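Local coordinates for UPF0130 protein PH1069 (Pyrococcus horikoshii, PDB 2IT2) that probably methylates the N-4 position of a wyosine precursor in tRNA(Phe), using S-adenosyl-L-methionine as methyl donor, at residues T50-S55 with I107-A112. Sequence-based numbering, arbitrary orientation.
Sequences TTSSCS and ILHVGA
Cys54 and Ile107 form an antiparallel hydrogen-bonded pair, with Cys54 N 2.9 Å from Ile107 O and Ile107 N 3.1 Å from Cys54 O. Across the corner at Ser52, Thr50 and Val110 face each other as a non-hydrogen-bonded pair, and Thr51 N gives a single bond to His109 O (3.0 Å).

Between these bonds a side chain stands in for backbone. Ser53 OG, turned beside its own backbone N (chi1 -55°), can thereby reach two partners: it accepts from His109 N at 3.2 Å and donates to Thr51 O at 2.9 Å, tying strand 107-112 to the turning chain. An alanine here would probably leave His109 N and Thr51 O without this shared partner and let the corner shift. Water adds a second bridge, donating to both Ser52 O and Ile107 O.

On one face Cys54 SG lies 3.9 Å from Ile107 CB, and Thr51 OG1 meets His109 CB, the side chains crossing at about a right angle; His109 NE2 is hydrogen-bonded to Glu146 on neighbouring strand 143-148. On the opposite face Thr50 and Val110 lie against helix 36-43. Leu108 CD2 touches Ser53 CB.

The whole is an antiparallel strand pair whose regular bonding breaks at a corner, bridged there by a serine hydroxyl and a water, within the antiparallel sheet of this TYW3-family protein.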
ATOM      1  N   THR B  50      11.936  16.473  -5.225  1.00 14.01           N
ATOM      2  CA  THR B  50      11.134  15.354  -5.707  1.00 14.91           C
ATOM      3  C   THR B  50      11.904  14.427  -6.628  1.00 14.93           C
ATOM      4  O   THR B  50      12.838  14.841  -7.319  1.00 16.09           O
ATOM      5  CB  THR B  50       9.866  15.829  -6.458  1.00 15.43           C
ATOM      6  OG1 THR B  50      10.244  16.535  -7.645  1.00 16.58           O
ATOM      7  CG2 THR B  50       9.015  16.737  -5.575  1.00 17.83           C
ATOM      8  N   THR B  51      11.525  13.155  -6.600  1.00 17.68           N
ATOM      9  CA  THR B  51      12.137  12.156  -7.464  1.00 19.34           C
ATOM     10  C   THR B  51      10.948  11.545  -8.213  1.00 21.77           C
ATOM     11  O   THR B  51       9.830  12.014  -8.053  1.00 23.17           O
ATOM     12  CB  THR B  51      12.923  11.086  -6.642  1.00 21.74           C
ATOM     13  OG1 THR B  51      12.029  10.393  -5.769  1.00 22.49           O
ATOM     14  CG2 THR B  51      14.021  11.751  -5.801  1.00 22.22           C
ATOM     15  N   SER B  52      11.170  10.527  -9.035  1.00 25.06           N
ATOM     16  CA  SER B  52      10.072   9.925  -9.805  1.00 27.62           C
ATOM     17  C   SER B  52       8.703   9.855  -9.099  1.00 26.09           C
ATOM     18  O   SER B  52       8.599   9.282  -8.019  1.00 28.05           O
ATOM     19  CB  SER B  52      10.481   8.521 -10.257  1.00 28.65           C
ATOM     20  OG  SER B  52      10.881   7.727  -9.158  1.00 33.86           O
ATOM     21  N   SER B  53       7.661  10.421  -9.725  1.00 24.80           N
ATOM     22  CA  SER B  53       6.297  10.431  -9.168  1.00 23.85           C
ATOM     23  C   SER B  53       5.205  10.262 -10.253  1.00 24.70           C
ATOM     24  O   SER B  53       5.508  10.288 -11.444  1.00 26.28           O
ATOM     25  CB  SER B  53       6.058  11.739  -8.404  1.00 23.91           C
ATOM     26  OG  SER B  53       7.051  11.941  -7.406  1.00 22.37           O
ATOM     27  N   CYS B  54       3.947  10.092  -9.833  1.00 23.07           N
ATOM     28  CA  CYS B  54       2.811   9.920 -10.758  1.00 24.80           C
ATOM     29  C   CYS B  54       1.486  10.408 -10.135  1.00 23.66           C
ATOM     30  O   CYS B  54       1.347  10.409  -8.913  1.00 23.68           O
ATOM     31  CB  CYS B  54       2.706   8.451 -11.182  1.00 26.48           C
ATOM     32  SG  CYS B  54       2.596   7.265  -9.827  1.00 33.28           S
ATOM     33  N   SER B  55       0.516  10.806 -10.969  1.00 23.75           N
ATOM     34  CA  SER B  55      -0.767  11.354 -10.484  1.00 22.62           C
ATOM     35  C   SER B  55      -1.999  10.453 -10.406  1.00 22.39           C
ATOM     36  O   SER B  55      -3.122  10.957 -10.302  1.00 23.81           O
ATOM     37  CB  SER B  55      -1.151  12.589 -11.310  1.00 22.14           C
ATOM     38  OG  SER B  55      -1.451  12.232 -12.652  1.00 26.17           O
ATOM     39  N   ILE B 107       1.460   8.404  -6.566  1.00 15.40           N
ATOM     40  CA  ILE B 107       2.584   8.108  -5.688  1.00 16.21           C
ATOM     41  C   ILE B 107       3.636   9.193  -5.883  1.00 16.37           C
ATOM     42  O   ILE B 107       4.089   9.441  -7.000  1.00 17.88           O
ATOM     43  CB  ILE B 107       3.245   6.752  -6.013  1.00 17.46           C
ATOM     44  CG1 ILE B 107       2.237   5.613  -5.860  1.00 19.18           C
ATOM     45  CG2 ILE B 107       4.452   6.546  -5.096  1.00 20.55           C
ATOM     46  CD1 ILE B 107       2.803   4.248  -6.183  1.00 24.17           C
ATOM     47  N   LEU B 108       4.015   9.852  -4.793  1.00 15.88           N
ATOM     48  CA  LEU B 108       5.030  10.894  -4.875  1.00 15.83           C
ATOM     49  C   LEU B 108       6.209  10.461  -4.000  1.00 13.05           C
ATOM     50  O   LEU B 108       6.021   9.929  -2.895  1.00 14.81           O
ATOM     51  CB  LEU B 108       4.470  12.242  -4.375  1.00 19.11           C
ATOM     52  CG  LEU B 108       3.097  12.731  -4.874  1.00 20.05           C
ATOM     53  CD1 LEU B 108       2.704  13.997  -4.131  1.00 24.52           C
ATOM     54  CD2 LEU B 108       3.128  12.979  -6.383  1.00 25.16           C
ATOM     55  N   HIS B 109       7.420  10.638  -4.512  1.00 13.86           N
ATOM     56  CA  HIS B 109       8.615  10.309  -3.752  1.00 13.73           C
ATOM     57  C   HIS B 109       9.310  11.635  -3.499  1.00 14.38           C
ATOM     58  O   HIS B 109       9.583  12.392  -4.439  1.00 16.03           O
ATOM     59  CB  HIS B 109       9.499   9.338  -4.534  1.00 16.17           C
ATOM     60  CG  HIS B 109       8.980   7.934  -4.528  1.00 19.08           C
ATOM     61  ND1 HIS B 109       9.546   6.925  -5.285  1.00 24.49           N
ATOM     62  CD2 HIS B 109       7.971   7.362  -3.836  1.00 21.88           C
ATOM     63  CE1 HIS B 109       8.904   5.796  -5.052  1.00 24.17           C
ATOM     64  NE2 HIS B 109       7.944   6.029  -4.178  1.00 22.70           N
ATOM     65  N   VAL B 110       9.559  11.925  -2.222  1.00 11.73           N
ATOM     66  CA  VAL B 110      10.177  13.188  -1.839  1.00 12.15           C
ATOM     67  C   VAL B 110      11.397  13.034  -0.918  1.00 12.07           C
ATOM     68  O   VAL B 110      11.331  12.373   0.116  1.00 12.61           O
ATOM     69  CB  VAL B 110       9.141  14.108  -1.137  1.00 13.14           C
ATOM     70  CG1 VAL B 110       9.761  15.453  -0.858  1.00 14.12           C
ATOM     71  CG2 VAL B 110       7.886  14.302  -2.001  1.00 13.41           C
ATOM     72  N   GLY B 111      12.516  13.645  -1.295  1.00 11.96           N
ATOM     73  CA  GLY B 111      13.697  13.564  -0.450  1.00 12.55           C
ATOM     74  C   GLY B 111      13.604  14.652   0.612  1.00 12.72           C
ATOM     75  O   GLY B 111      13.064  15.715   0.348  1.00 14.32           O
ATOM     76  N   ALA B 112      14.111  14.375   1.814  1.00 13.70           N
ATOM     77  CA  ALA B 112      14.074  15.346   2.914  1.00 15.01           C
ATOM     78  C   ALA B 112      15.460  15.558   3.504  1.00 14.36           C
ATOM     79  O   ALA B 112      16.264  14.632   3.572  1.00 15.09           O
ATOM     80  CB  ALA B 112      13.105  14.870   4.011  1.00 16.19           C
TER
HETATM   81  O   HOH W   1       5.998   7.596  -8.019  1.00 47.59           O